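Glycosyl hydrolase 25 (Streptococcus pneumoniae, PDB 4FF5) is a glycoside hydrolase of family 25, probably cleaving peptidoglycan glycan chains as its relatives do, and takes part in the invasion of host cells as a virulence factor. Local coordinates at residues Y121-G126 / V155-M160; K127-M132 / V167-A172; Y151-E156 / K180-Y185; V186-M191 / V204-Y209; V80-G85 / E137-A142. One frame throughout, in Å; residues are numbered along the deposited sequence. Where two conformers were deposited one is given.

Interaction 1: Y121-G126 / V155-M160; sequences YAYVAG and VEDKTM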
# COMPACT_ATOMS: atom_id res chain seq x y z
N TYR A 121 0.72 -4.33 0.11
CA TYR A 121 0.95 -3.93 1.51
C TYR A 121 0.53 -4.98 2.53
O TYR A 121 -0.30 -5.84 2.25
CB TYR A 121 0.31 -2.55 1.83
CG TYR A 121 -1.20 -2.49 2.13
CD1 TYR A 121 -1.67 -2.60 3.45
CD2 TYR A 121 -2.13 -2.23 1.12
CE1 TYR A 121 -3.02 -2.52 3.74
CE2 TYR A 121 -3.48 -2.11 1.40
CZ TYR A 121 -3.92 -2.27 2.70
OH TYR A 121 -5.24 -2.15 2.97
N ALA A 122 1.09 -4.88 3.73
CA ALA A 122 0.72 -5.74 4.85
C ALA A 122 0.46 -4.88 6.07
O ALA A 122 1.24 -3.98 6.36
CB ALA A 122 1.85 -6.73 5.15
N TYR A 123 -0.62 -5.18 6.80
CA TYR A 123 -0.93 -4.51 8.05
C TYR A 123 -0.05 -5.14 9.12
O TYR A 123 -0.16 -6.34 9.39
CB TYR A 123 -2.42 -4.70 8.37
CG TYR A 123 -2.96 -4.01 9.60
CD1 TYR A 123 -3.35 -2.66 9.53
CD2 TYR A 123 -3.18 -4.70 10.79
CE1 TYR A 123 -3.88 -2.01 10.63
CE2 TYR A 123 -3.70 -4.04 11.92
CZ TYR A 123 -4.05 -2.69 11.81
OH TYR A 123 -4.59 -1.97 12.86
N VAL A 124 0.87 -4.35 9.67
CA VAL A 124 1.93 -4.85 10.56
C VAL A 124 1.36 -4.90 11.97
O VAL A 124 0.99 -3.88 12.53
CB VAL A 124 3.19 -3.95 10.50
CG1 VAL A 124 4.23 -4.38 11.52
CG2 VAL A 124 3.79 -3.98 9.10
N ALA A 125 1.25 -6.10 12.55
CA ALA A 125 0.59 -6.22 13.84
C ALA A 125 1.16 -7.35 14.72
O ALA A 125 0.51 -7.76 15.68
CB ALA A 125 -0.90 -6.39 13.65
N GLY A 126 2.37 -7.83 14.41
CA GLY A 126 3.06 -8.84 15.26
C GLY A 126 3.21 -8.38 16.70
O GLY A 126 3.43 -7.19 16.96
N VAL A 155 1.68 0.58 9.07
CA VAL A 155 1.90 0.62 10.51
C VAL A 155 0.89 1.57 11.15
O VAL A 155 0.90 2.77 10.86
CB VAL A 155 3.33 1.10 10.83
CG1 VAL A 155 3.56 1.18 12.33
CG2 VAL A 155 4.35 0.16 10.18
N GLU A 156 -0.00 1.07 12.00
CA GLU A 156 -0.93 2.02 12.62
C GLU A 156 -1.41 1.75 14.03
O GLU A 156 -2.08 2.60 14.62
CB GLU A 156 -2.10 2.33 11.72
CG GLU A 156 -2.90 1.13 11.27
CD GLU A 156 -3.85 1.52 10.13
OE1 GLU A 156 -5.00 1.81 10.45
OE2 GLU A 156 -3.48 1.54 8.93
N ASP A 157 -1.09 0.61 14.59
CA ASP A 157 -1.23 0.54 16.04
C ASP A 157 -0.13 -0.21 16.73
O ASP A 157 0.60 -1.02 16.13
CB ASP A 157 -2.62 0.12 16.47
CG ASP A 157 -3.17 -0.95 15.62
OD1 ASP A 157 -4.36 -0.81 15.22
OD2 ASP A 157 -2.40 -1.89 15.32
N LYS A 158 0.02 0.12 18.01
CA LYS A 158 1.13 -0.38 18.80
C LYS A 158 0.81 -1.79 19.24
O LYS A 158 -0.07 -2.00 20.08
CB LYS A 158 1.36 0.52 20.02
CG LYS A 158 2.66 0.17 20.74
CD LYS A 158 2.70 0.71 22.15
CE LYS A 158 2.29 -0.34 23.17
NZ LYS A 158 2.47 0.18 24.56
N THR A 159 1.51 -2.75 18.65
CA THR A 159 1.25 -4.17 18.95
C THR A 159 2.40 -4.80 19.70
O THR A 159 2.34 -5.98 20.07
CB THR A 159 0.96 -4.97 17.65
OG1 THR A 159 2.04 -4.74 16.72
CG2 THR A 159 -0.34 -4.53 17.04
N MET A 160 3.45 -4.01 19.90
CA MET A 160 4.67 -4.38 20.62
C MET A 160 5.13 -3.16 21.41
O MET A 160 4.98 -2.04 20.92
CB MET A 160 5.80 -4.75 19.64
CG MET A 160 5.88 -6.22 19.32
SD MET A 160 7.14 -6.65 18.11
CE MET A 160 8.67 -6.47 19.04
O HOH W 1 -6.16 -0.11 12.45
O HOH W 2 0.68 -1.31 13.20
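Tyr123 reaches across to the loop 155-160 with CG anti to its backbone N (chi1 -177°), and its contacts with that loop are made from CD1 outward to OH. CD1 only skirts Glu156 CG, whereas CE1 lies 3.4 Å from that CG, and the two side chains cross at about a right angle. At the tip, Tyr123 OH is 2.6 Å from Asp157 OD1, which sits at the ring edge, and 2.5 Å from water 1, which donates to Glu156 OE1. Both segments follow the C-terminal ends of the neighbouring parallel strands 118-123 and 151-155, the end where TIM barrels of family 25 place their catalytic cleft. Further along, water 2 bridges the loops, donating to Val124 O and Asp157 O and accepting from Glu156 N. Thr159 OG1 donates to Gly126 O at 2.8 Å, approaching from above the carbonyl plane, while Thr159 CG2 rests 3.9 Å from Ala125 CB.

Interaction 2: K127-M132 / V167-A172; sequences KSVQEM and VENFRA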
# COMPACT_ATOMS: atom_id res chain seq x y z
N LYS A 127 3.05 -9.31 17.65
CA LYS A 127 3.18 -8.98 19.08
C LYS A 127 4.55 -9.32 19.64
O LYS A 127 4.81 -9.12 20.84
CB LYS A 127 2.10 -9.68 19.91
CG LYS A 127 0.68 -9.42 19.43
CD LYS A 127 -0.31 -10.10 20.35
CE LYS A 127 -1.63 -10.39 19.65
NZ LYS A 127 -1.65 -11.73 19.00
N SER A 128 5.43 -9.82 18.77
CA SER A 128 6.79 -10.17 19.15
C SER A 128 7.62 -10.23 17.88
O SER A 128 7.06 -10.28 16.78
CB SER A 128 6.81 -11.55 19.81
OG SER A 128 6.43 -12.55 18.87
N VAL A 129 8.94 -10.25 18.02
CA VAL A 129 9.84 -10.42 16.87
C VAL A 129 9.48 -11.65 16.03
O VAL A 129 9.50 -11.58 14.80
CB VAL A 129 11.34 -10.42 17.26
CG1 VAL A 129 11.64 -11.43 18.36
CG2 VAL A 129 12.22 -10.67 16.03
N GLN A 130 9.15 -12.75 16.71
CA GLN A 130 8.84 -14.00 16.04
C GLN A 130 7.62 -13.81 15.13
O GLN A 130 7.64 -14.21 13.96
CB GLN A 130 8.63 -15.11 17.09
CG GLN A 130 9.91 -15.51 17.85
CD GLN A 130 10.34 -14.56 18.98
OE1 GLN A 130 11.50 -14.59 19.41
NE2 GLN A 130 9.42 -13.75 19.48
N GLU A 131 6.56 -13.20 15.67
CA GLU A 131 5.33 -12.92 14.91
C GLU A 131 5.60 -11.94 13.76
O GLU A 131 5.03 -12.08 12.67
CB GLU A 131 4.21 -12.36 15.80
CG GLU A 131 3.74 -13.34 16.89
CD GLU A 131 2.44 -12.94 17.56
OE1 GLU A 131 1.92 -11.82 17.31
OE2 GLU A 131 1.91 -13.76 18.36
N MET A 132 6.45 -10.95 14.01
CA MET A 132 6.79 -9.98 12.96
C MET A 132 7.49 -10.65 11.79
O MET A 132 7.15 -10.40 10.63
CB MET A 132 7.62 -8.83 13.51
CG MET A 132 6.83 -7.93 14.43
SD MET A 132 5.64 -6.95 13.49
CE MET A 132 5.36 -5.60 14.63
N VAL A 167 8.73 -3.02 13.99
CA VAL A 167 8.62 -2.59 12.59
C VAL A 167 9.92 -2.93 11.84
O VAL A 167 9.89 -3.47 10.73
CB VAL A 167 8.29 -1.09 12.48
CG1 VAL A 167 8.53 -0.57 11.06
CG2 VAL A 167 6.84 -0.85 12.91
N GLU A 168 11.05 -2.61 12.48
CA GLU A 168 12.35 -2.97 11.93
C GLU A 168 12.52 -4.48 11.77
O GLU A 168 13.09 -4.92 10.79
CB GLU A 168 13.49 -2.38 12.77
CG GLU A 168 14.88 -2.90 12.38
CD GLU A 168 15.28 -2.62 10.93
OE1 GLU A 168 14.63 -1.81 10.23
OE2 GLU A 168 16.29 -3.20 10.47
N ASN A 169 12.04 -5.26 12.74
CA ASN A 169 12.08 -6.72 12.60
C ASN A 169 11.39 -7.19 11.32
O ASN A 169 11.93 -8.02 10.56
CB ASN A 169 11.45 -7.43 13.80
CG ASN A 169 12.19 -7.19 15.09
OD1 ASN A 169 13.43 -7.08 15.11
ND2 ASN A 169 11.45 -7.11 16.19
N PHE A 170 10.21 -6.63 11.08
CA PHE A 170 9.43 -6.93 9.88
C PHE A 170 10.21 -6.53 8.63
O PHE A 170 10.39 -7.36 7.72
CB PHE A 170 8.08 -6.21 9.96
CG PHE A 170 7.03 -6.72 8.98
CD1 PHE A 170 7.14 -6.47 7.61
CD2 PHE A 170 5.92 -7.41 9.44
CE1 PHE A 170 6.16 -6.90 6.72
CE2 PHE A 170 4.93 -7.86 8.55
CZ PHE A 170 5.06 -7.61 7.19
N ARG A 171 10.65 -5.27 8.57
CA ARG A 171 11.43 -4.75 7.44
C ARG A 171 12.68 -5.59 7.12
O ARG A 171 12.89 -5.98 5.96
CB ARG A 171 11.85 -3.30 7.71
CG ARG A 171 12.37 -2.58 6.48
CD ARG A 171 13.42 -1.51 6.83
NE ARG A 171 14.57 -2.11 7.53
CZ ARG A 171 15.58 -2.75 6.94
NH1 ARG A 171 15.61 -2.89 5.62
NH2 ARG A 171 16.56 -3.26 7.69
N ALA A 172 13.51 -5.83 8.13
CA ALA A 172 14.73 -6.64 7.99
C ALA A 172 14.44 -8.03 7.43
O ALA A 172 15.17 -8.52 6.55
CB ALA A 172 15.45 -6.75 9.33
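Two neighbouring helices on the outside of the barrel meet here, the first turn of helix 129-143 against the middle of helix 163-177. Met132 carries most of the contact from its helix. Its chain bends at chi2 (-71°), which sends SD past the Phe170 ring at its edge, 5.4 Å from the ring centroid and 79° off the normal, a Met-aromatic contact. The nearest ring atom to SD is CD2 of Phe170 at 4.1 Å, and the same CD2 lies 3.4 Å from Met132 O, so one corner of the ring meets both the sulfur and the helix backbone. Nearer the surface, Val129 and Asn169 cross at about a right angle: Val129 CB is 3.5 Å from Asn169 ND2, and Val129 CG2 touches the amide carbon CG. Each helix is also braced within itself. Ser128 OG, at the N-cap, accepts from Glu131 N with a nearly straight bond (171°), and Arg171 holds the Glu168 carboxylate side-on through NE and NH2, using the syn lone pair of each oxygen. Inward, Phe170 packs on Leu153 and Phe139. Such side-by-side packing of successive helices over a parallel strand layer is the outer shell of a TIM barrel.

Interaction 3: Y151-E156 / K180-Y185; sequences YWLDVE and KNIGIY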
# COMPACT_ATOMS: atom_id res chain seq x y z
N TYR A 151 6.82 -3.13 -1.89
CA TYR A 151 6.22 -3.76 -0.72
C TYR A 151 6.06 -2.69 0.35
O TYR A 151 7.02 -2.00 0.66
CB TYR A 151 7.14 -4.84 -0.19
CG TYR A 151 7.31 -6.01 -1.11
CD1 TYR A 151 8.26 -6.00 -2.15
CD2 TYR A 151 6.57 -7.17 -0.90
CE1 TYR A 151 8.41 -7.11 -2.99
CE2 TYR A 151 6.72 -8.28 -1.73
CZ TYR A 151 7.64 -8.25 -2.76
OH TYR A 151 7.76 -9.39 -3.55
N TRP A 152 4.87 -2.57 0.91
CA TRP A 152 4.59 -1.54 1.93
C TRP A 152 4.20 -2.12 3.27
O TRP A 152 3.38 -3.06 3.35
CB TRP A 152 3.46 -0.63 1.44
CG TRP A 152 3.82 0.25 0.27
CD1 TRP A 152 3.58 0.01 -1.08
CD2 TRP A 152 4.49 1.55 0.31
NE1 TRP A 152 4.03 1.04 -1.85
CE2 TRP A 152 4.60 2.00 -1.08
CE3 TRP A 152 5.00 2.36 1.33
CZ2 TRP A 152 5.19 3.22 -1.42
CZ3 TRP A 152 5.61 3.58 0.97
CH2 TRP A 152 5.68 4.00 -0.37
N LEU A 153 4.75 -1.54 4.34
CA LEU A 153 4.39 -1.89 5.71
C LEU A 153 3.40 -0.87 6.20
O LEU A 153 3.74 0.31 6.33
CB LEU A 153 5.64 -1.84 6.62
CG LEU A 153 6.49 -3.13 6.64
CD1 LEU A 153 7.13 -3.42 5.29
CD2 LEU A 153 7.52 -3.04 7.77
N ASP A 154 2.16 -1.30 6.42
CA ASP A 154 1.10 -0.43 6.94
C ASP A 154 1.16 -0.49 8.47
O ASP A 154 0.79 -1.49 9.08
CB ASP A 154 -0.27 -0.87 6.37
CG ASP A 154 -1.46 -0.27 7.12
OD1 ASP A 154 -1.27 0.59 8.00
OD2 ASP A 154 -2.58 -0.70 6.88
N VAL A 155 1.68 0.58 9.07
CA VAL A 155 1.90 0.62 10.51
C VAL A 155 0.89 1.57 11.15
O VAL A 155 0.90 2.77 10.86
CB VAL A 155 3.33 1.10 10.83
CG1 VAL A 155 3.56 1.18 12.33
CG2 VAL A 155 4.35 0.16 10.18
N GLU A 156 -0.00 1.07 12.00
CA GLU A 156 -0.93 2.02 12.62
C GLU A 156 -1.41 1.75 14.03
O GLU A 156 -2.08 2.60 14.62
CB GLU A 156 -2.10 2.33 11.72
CG GLU A 156 -2.90 1.13 11.27
CD GLU A 156 -3.85 1.52 10.13
OE1 GLU A 156 -5.00 1.81 10.45
OE2 GLU A 156 -3.48 1.54 8.93
N LYS A 180 13.27 -5.58 -2.36
CA LYS A 180 14.17 -4.45 -2.55
C LYS A 180 13.48 -3.13 -2.24
O LYS A 180 14.06 -2.25 -1.62
CB LYS A 180 14.69 -4.42 -3.99
CG LYS A 180 15.33 -5.72 -4.49
CD LYS A 180 16.58 -6.05 -3.70
CE LYS A 180 17.14 -7.39 -4.16
NZ LYS A 180 18.01 -7.89 -3.06
N ASN A 181 12.26 -2.99 -2.76
CA ASN A 181 11.46 -1.79 -2.58
C ASN A 181 10.61 -2.03 -1.36
O ASN A 181 9.65 -2.81 -1.41
CB ASN A 181 10.60 -1.53 -3.82
CG ASN A 181 11.44 -1.34 -5.08
OD1 ASN A 181 12.63 -1.02 -5.01
ND2 ASN A 181 10.82 -1.53 -6.23
N ILE A 182 11.03 -1.44 -0.23
CA ILE A 182 10.30 -1.61 1.03
C ILE A 182 9.98 -0.24 1.63
O ILE A 182 10.88 0.47 2.11
CB ILE A 182 11.07 -2.46 2.07
CG1 ILE A 182 11.57 -3.77 1.47
CG2 ILE A 182 10.16 -2.81 3.24
CD1 ILE A 182 12.34 -4.60 2.49
N GLY A 183 8.70 0.11 1.60
CA GLY A 183 8.27 1.42 2.07
C GLY A 183 7.45 1.28 3.32
O GLY A 183 6.99 0.18 3.66
N ILE A 184 7.27 2.40 4.02
CA ILE A 184 6.44 2.39 5.25
C ILE A 184 5.28 3.39 5.13
O ILE A 184 5.47 4.52 4.74
CB ILE A 184 7.29 2.67 6.54
CG1 ILE A 184 6.36 2.64 7.77
CG2 ILE A 184 8.04 4.01 6.42
CD1 ILE A 184 7.09 2.65 9.11
N TYR A 185 4.07 2.92 5.43
CA TYR A 185 2.91 3.76 5.64
C TYR A 185 2.72 3.98 7.15
O TYR A 185 2.61 3.02 7.93
CB TYR A 185 1.70 3.08 5.01
CG TYR A 185 0.32 3.63 5.36
CD1 TYR A 185 -0.36 4.44 4.46
CD2 TYR A 185 -0.30 3.31 6.57
CE1 TYR A 185 -1.65 4.89 4.75
CE2 TYR A 185 -1.58 3.76 6.87
CZ TYR A 185 -2.24 4.55 5.97
OH TYR A 185 -3.52 4.99 6.28
O HOH W 3 -5.22 1.95 6.15
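Five backbone hydrogen bonds join parallel strands 151-155 and 182-185, among them Leu153 N to Gly183 O at 2.9 Å and Val155 N to Tyr185 O, the latter nearly along the C=O axis. Gly183, having no side chain, lets the six-membered ring of Trp152 come obliquely against its backbone, with CE3 3.3 Å from Gly183 C. Asp154 and Tyr185 lie side by side pointing the same way, carboxylate and ring planes 76° apart, with OD1 3.2 Å from Tyr185 CD2. Leu153 CD1 meets Ile182 CG2 at 3.7 Å on the other face of the sheet, beneath helix 163-177 of this beta-alpha-beta unit. Further out, Trp205 meets both Trp152 and Tyr185 edge-to-face, and Gln230 hydrogen-bonds Tyr185 OH. At the C-terminal end of the strands, where family 25 enzymes have their active site, Asp154 OD1 and Glu156 OE2 stand only 2.6 Å apart, so one of the two acids probably holds a proton; the close pair would probably raise its pKa.

Interaction 4: V186-M191 / V204-Y209; sequences VGVYFM and VWIPSY. With EDO (1,2-ethanediol), chain G.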
# COMPACT_ATOMS: atom_id res chain seq x y z
N VAL A 186 2.69 5.25 7.56
CA VAL A 186 2.51 5.56 8.99
C VAL A 186 1.97 6.99 9.15
O VAL A 186 2.38 7.89 8.41
CB VAL A 186 3.84 5.30 9.78
CG1 VAL A 186 5.00 6.17 9.29
CG2 VAL A 186 3.64 5.44 11.29
N GLY A 187 1.05 7.19 10.09
CA GLY A 187 0.55 8.55 10.37
C GLY A 187 1.62 9.35 11.10
O GLY A 187 2.52 8.78 11.75
N VAL A 188 1.54 10.68 11.01
CA VAL A 188 2.58 11.53 11.59
C VAL A 188 2.61 11.40 13.13
O VAL A 188 3.69 11.24 13.75
CB VAL A 188 2.40 13.01 11.18
CG1 VAL A 188 3.36 13.89 11.96
CG2 VAL A 188 2.64 13.16 9.67
N TYR A 189 1.44 11.47 13.75
CA TYR A 189 1.38 11.39 15.20
C TYR A 189 1.87 10.04 15.74
O TYR A 189 2.60 10.00 16.73
CB TYR A 189 -0.04 11.67 15.68
CG TYR A 189 -0.52 13.07 15.39
CD1 TYR A 189 0.15 14.17 15.92
CD2 TYR A 189 -1.63 13.28 14.59
CE1 TYR A 189 -0.28 15.46 15.65
CE2 TYR A 189 -2.07 14.57 14.31
CZ TYR A 189 -1.39 15.65 14.85
OH TYR A 189 -1.84 16.92 14.57
N PHE A 190 1.49 8.95 15.07
CA PHE A 190 1.95 7.63 15.47
C PHE A 190 3.48 7.53 15.38
O PHE A 190 4.15 7.07 16.32
CB PHE A 190 1.30 6.53 14.62
CG PHE A 190 1.50 5.14 15.17
CD1 PHE A 190 0.57 4.59 16.04
CD2 PHE A 190 2.65 4.42 14.88
CE1 PHE A 190 0.77 3.32 16.58
CE2 PHE A 190 2.85 3.15 15.42
CZ PHE A 190 1.90 2.60 16.27
N MET A 191 4.02 7.94 14.23
CA MET A 191 5.45 7.95 13.97
C MET A 191 6.20 8.69 15.08
O MET A 191 7.19 8.18 15.58
CB MET A 191 5.71 8.62 12.61
CG MET A 191 7.18 8.92 12.32
SD MET A 191 7.39 9.48 10.63
CE MET A 191 6.72 11.14 10.75
N VAL A 204 8.22 6.58 1.89
CA VAL A 204 7.28 6.84 2.99
C VAL A 204 5.93 7.24 2.40
O VAL A 204 5.85 8.04 1.45
CB VAL A 204 7.81 7.90 3.99
CG1 VAL A 204 6.80 8.11 5.12
CG2 VAL A 204 9.16 7.45 4.56
N TRP A 205 4.88 6.69 2.99
CA TRP A 205 3.53 6.92 2.53
C TRP A 205 2.75 7.35 3.74
O TRP A 205 2.84 6.70 4.79
CB TRP A 205 3.06 5.59 1.98
CG TRP A 205 1.63 5.45 1.57
CD1 TRP A 205 0.69 6.45 1.28
CD2 TRP A 205 0.95 4.18 1.33
NE1 TRP A 205 -0.51 5.87 0.89
CE2 TRP A 205 -0.42 4.51 0.94
CE3 TRP A 205 1.33 2.84 1.45
CZ2 TRP A 205 -1.36 3.53 0.63
CZ3 TRP A 205 0.37 1.86 1.15
CH2 TRP A 205 -0.94 2.20 0.76
N ILE A 206 2.07 8.50 3.67
CA ILE A 206 1.43 9.05 4.88
C ILE A 206 -0.05 9.38 4.67
O ILE A 206 -0.40 10.08 3.71
CB ILE A 206 2.18 10.29 5.47
CG1 ILE A 206 3.65 9.98 5.76
CG2 ILE A 206 1.50 10.78 6.76
CD1 ILE A 206 4.50 11.18 6.18
N PRO A 207 -0.92 8.91 5.59
CA PRO A 207 -2.32 9.32 5.49
C PRO A 207 -2.58 10.70 6.12
O PRO A 207 -2.01 11.02 7.16
CB PRO A 207 -3.05 8.24 6.28
CG PRO A 207 -2.05 7.83 7.36
CD PRO A 207 -0.69 7.94 6.69
N SER A 208 -3.44 11.50 5.49
CA SER A 208 -3.97 12.70 6.16
C SER A 208 -5.27 13.09 5.46
O SER A 208 -5.24 13.47 4.30
CB SER A 208 -2.97 13.86 6.08
OG SER A 208 -3.46 15.01 6.74
N TYR A 209 -6.40 12.94 6.17
CA TYR A 209 -7.71 13.02 5.53
C TYR A 209 -8.46 14.34 5.66
O TYR A 209 -9.47 14.53 4.98
CB TYR A 209 -8.66 11.93 6.04
CG TYR A 209 -8.24 10.49 5.81
CD1 TYR A 209 -7.17 10.16 4.97
CD2 TYR A 209 -8.92 9.45 6.45
CE1 TYR A 209 -6.78 8.83 4.79
CE2 TYR A 209 -8.56 8.13 6.26
CZ TYR A 209 -7.49 7.83 5.43
OH TYR A 209 -7.14 6.51 5.26
C1 EDO G . 0.72 11.43 19.14
O1 EDO G . 0.66 9.99 19.16
C2 EDO G . 2.17 11.88 19.23
O2 EDO G . 2.49 12.53 18.00
O HOH W 4 -0.62 11.82 9.37
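Val188 and Ile206 cross obliquely where the segment after strand 182-186 passes beside strand 203-207, in the beta-alpha-beta unit that these strands form with helix 188-193 in the TIM barrel. Val188 carries CG1 anti to its backbone N (chi1 172°), which leaves CG2 to meet Ile206 CG2 at 3.9 Å. Ile206 has CG2 anti to its own N, so this methyl also reaches the backbone of the other segment and stops 3.4 Å from Val186 O. That carbonyl is buried by the contact and finds no hydrogen-bonding partner in the model; Pro207 CD comes up to it as well, at 3.5 Å. Pro207 CG lies 4.0 Å from CA of Gly187, the N-cap residue of the helix. One direct backbone bond spans the segments, Val186 N to Trp205 O at 3.1 Å, running nearly along the C=O axis and continuing the parallel strand pairing. The Trp205 indole turns away from this contact and gives its NE1 to Asn247. Both hydroxyls of a 1,2-ethanediol, probably from the crystallisation liquor, donate to Tyr189 O. Water 4 bridges the two segments, accepting from Val188 N and donating to Pro207 O at 2.7 Å.

Interaction 5: V80-G85 / E137-A142; sequences VRVHSG and EVFYNA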
# COMPACT_ATOMS: atom_id res chain seq x y z
N VAL A 80 -2.22 -3.12 -3.22
CA VAL A 80 -3.19 -4.19 -2.84
C VAL A 80 -2.80 -4.86 -1.51
O VAL A 80 -1.63 -5.21 -1.31
CB VAL A 80 -3.28 -5.25 -3.98
CG1 VAL A 80 -4.12 -6.47 -3.56
CG2 VAL A 80 -3.88 -4.63 -5.24
N ARG A 81 -3.75 -5.05 -0.61
CA ARG A 81 -3.45 -5.69 0.67
C ARG A 81 -3.29 -7.19 0.49
O ARG A 81 -4.15 -7.83 -0.11
CB ARG A 81 -4.56 -5.46 1.69
CG ARG A 81 -4.12 -5.86 3.09
CD ARG A 81 -5.22 -5.64 4.11
NE ARG A 81 -6.27 -6.66 4.03
CZ ARG A 81 -7.25 -6.81 4.93
NH1 ARG A 81 -7.29 -6.03 6.00
NH2 ARG A 81 -8.18 -7.75 4.77
N VAL A 82 -2.19 -7.74 1.00
CA VAL A 82 -1.93 -9.19 0.93
C VAL A 82 -2.04 -9.85 2.33
O VAL A 82 -2.52 -10.99 2.48
CB VAL A 82 -0.56 -9.45 0.24
CG1 VAL A 82 -0.16 -10.93 0.24
CG2 VAL A 82 -0.63 -8.96 -1.20
N HIS A 83 -1.61 -9.12 3.36
CA HIS A 83 -1.63 -9.66 4.70
C HIS A 83 -2.18 -8.67 5.70
O HIS A 83 -1.86 -7.48 5.64
CB HIS A 83 -0.21 -10.07 5.08
CG HIS A 83 -0.11 -10.99 6.27
ND1 HIS A 83 0.18 -10.55 7.50
CD2 HIS A 83 -0.29 -12.36 6.38
CE1 HIS A 83 0.21 -11.58 8.35
NE2 HIS A 83 -0.08 -12.69 7.67
N SER A 84 -3.01 -9.14 6.62
CA SER A 84 -3.12 -8.43 7.90
C SER A 84 -2.63 -9.25 9.09
O SER A 84 -2.98 -10.43 9.26
CB SER A 84 -4.53 -7.96 8.16
OG SER A 84 -4.57 -7.53 9.51
N GLY A 85 -1.86 -8.62 9.96
CA GLY A 85 -1.38 -9.31 11.13
C GLY A 85 -2.45 -9.32 12.20
O GLY A 85 -2.15 -9.62 13.36
N GLU A 137 7.31 -13.16 6.32
CA GLU A 137 7.53 -14.29 5.42
C GLU A 137 6.25 -14.71 4.68
O GLU A 137 6.28 -14.92 3.47
CB GLU A 137 8.18 -15.47 6.15
CG GLU A 137 8.49 -16.63 5.22
CD GLU A 137 9.51 -17.60 5.78
OE1 GLU A 137 9.87 -17.48 6.97
OE2 GLU A 137 9.96 -18.47 5.00
N VAL A 138 5.14 -14.81 5.42
CA VAL A 138 3.82 -15.11 4.85
C VAL A 138 3.45 -14.11 3.74
O VAL A 138 2.87 -14.49 2.69
CB VAL A 138 2.74 -15.11 5.96
CG1 VAL A 138 1.33 -15.23 5.38
CG2 VAL A 138 2.99 -16.24 6.96
N PHE A 139 3.79 -12.84 3.99
CA PHE A 139 3.47 -11.70 3.11
C PHE A 139 4.32 -11.80 1.87
O PHE A 139 3.82 -11.75 0.76
CB PHE A 139 3.76 -10.42 3.89
CG PHE A 139 3.71 -9.14 3.08
CD1 PHE A 139 2.66 -8.87 2.18
CD2 PHE A 139 4.66 -8.14 3.33
CE1 PHE A 139 2.62 -7.66 1.49
CE2 PHE A 139 4.60 -6.92 2.65
CZ PHE A 139 3.57 -6.68 1.74
N TYR A 140 5.64 -11.95 2.06
CA TYR A 140 6.53 -12.08 0.93
C TYR A 140 6.19 -13.27 0.03
O TYR A 140 6.16 -13.13 -1.19
CB TYR A 140 7.99 -12.14 1.36
CG TYR A 140 8.95 -12.03 0.21
CD1 TYR A 140 9.50 -13.18 -0.37
CD2 TYR A 140 9.26 -10.79 -0.34
CE1 TYR A 140 10.37 -13.09 -1.44
CE2 TYR A 140 10.13 -10.69 -1.41
CZ TYR A 140 10.68 -11.84 -1.95
OH TYR A 140 11.54 -11.73 -3.01
N ASN A 141 5.95 -14.43 0.63
CA ASN A 141 5.68 -15.65 -0.14
C ASN A 141 4.37 -15.58 -0.90
O ASN A 141 4.25 -16.15 -1.98
CB ASN A 141 5.76 -16.90 0.74
CG ASN A 141 7.16 -17.15 1.26
OD1 ASN A 141 8.15 -16.60 0.75
ND2 ASN A 141 7.27 -17.98 2.30
N ALA A 142 3.40 -14.85 -0.36
CA ALA A 142 2.13 -14.71 -1.06
C ALA A 142 2.19 -13.69 -2.21
O ALA A 142 1.58 -13.87 -3.25
CB ALA A 142 1.01 -14.38 -0.08
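The Phe139 ring turns an edge to strand 80-84: Val82 CB lies in the plane of the ring, 3.8 Å from CD1, and the two side chains cross at about a right angle. His83 CB stands oblique to the ring and 4.2 Å from Phe139 CB. The His83 imidazole is met obliquely by Val138, whose CG1 approaches CD2 to 3.4 Å and NE2 to 3.7 Å. His83 has CG anti to its backbone N (chi1 -164°), which brings the ring to Val138 CG1, and NE2 makes a weak hydrogen bond to Asn98 O. Val82 also has CG1 anti to its N, and this methyl reaches Ala142, about one turn on from Phe139, with CB at 3.7 Å. Val138, Phe139 and Ala142 thus form one side of the helix, and they pack against Val82 and His83. Beyond them, Phe139 packs on Ala122 of the next strand, while Tyr104 of helix 104-112 touches both Val82 and Ala142. Strand and helix run at 143° to each other, their axes 7.8 Å apart, the roughly antiparallel packing of an outer helix on an inner strand in a TIM barrel.

The five contacts follow one arc of the barrel. Strands 77-84, 118-123, 151-155, 182-186 and 203-207 are neighbours in that order, so interactions 5, 1, 3 and 4 are tied through the sheet: Tyr123 N lies 2.9 Å from His83 O, Ala122 O 2.8 Å from Asp154 N, and Ile184 O 2.9 Å from Trp205 N. Interactions 1 and 3 share Val155 and Glu156, and Tyr123 CD1 is 3.4 Å from Asp154 OD2, which brings the acids and the tyrosine together at the probable active-site end. Interaction 2 lies outside, with Phe170 CD1 3.4 Å from Leu153 CD2 and Met132 CE 3.5 Å from Val124 CG1. Interactions 4 and 5 do not touch, centres about 21 Å apart.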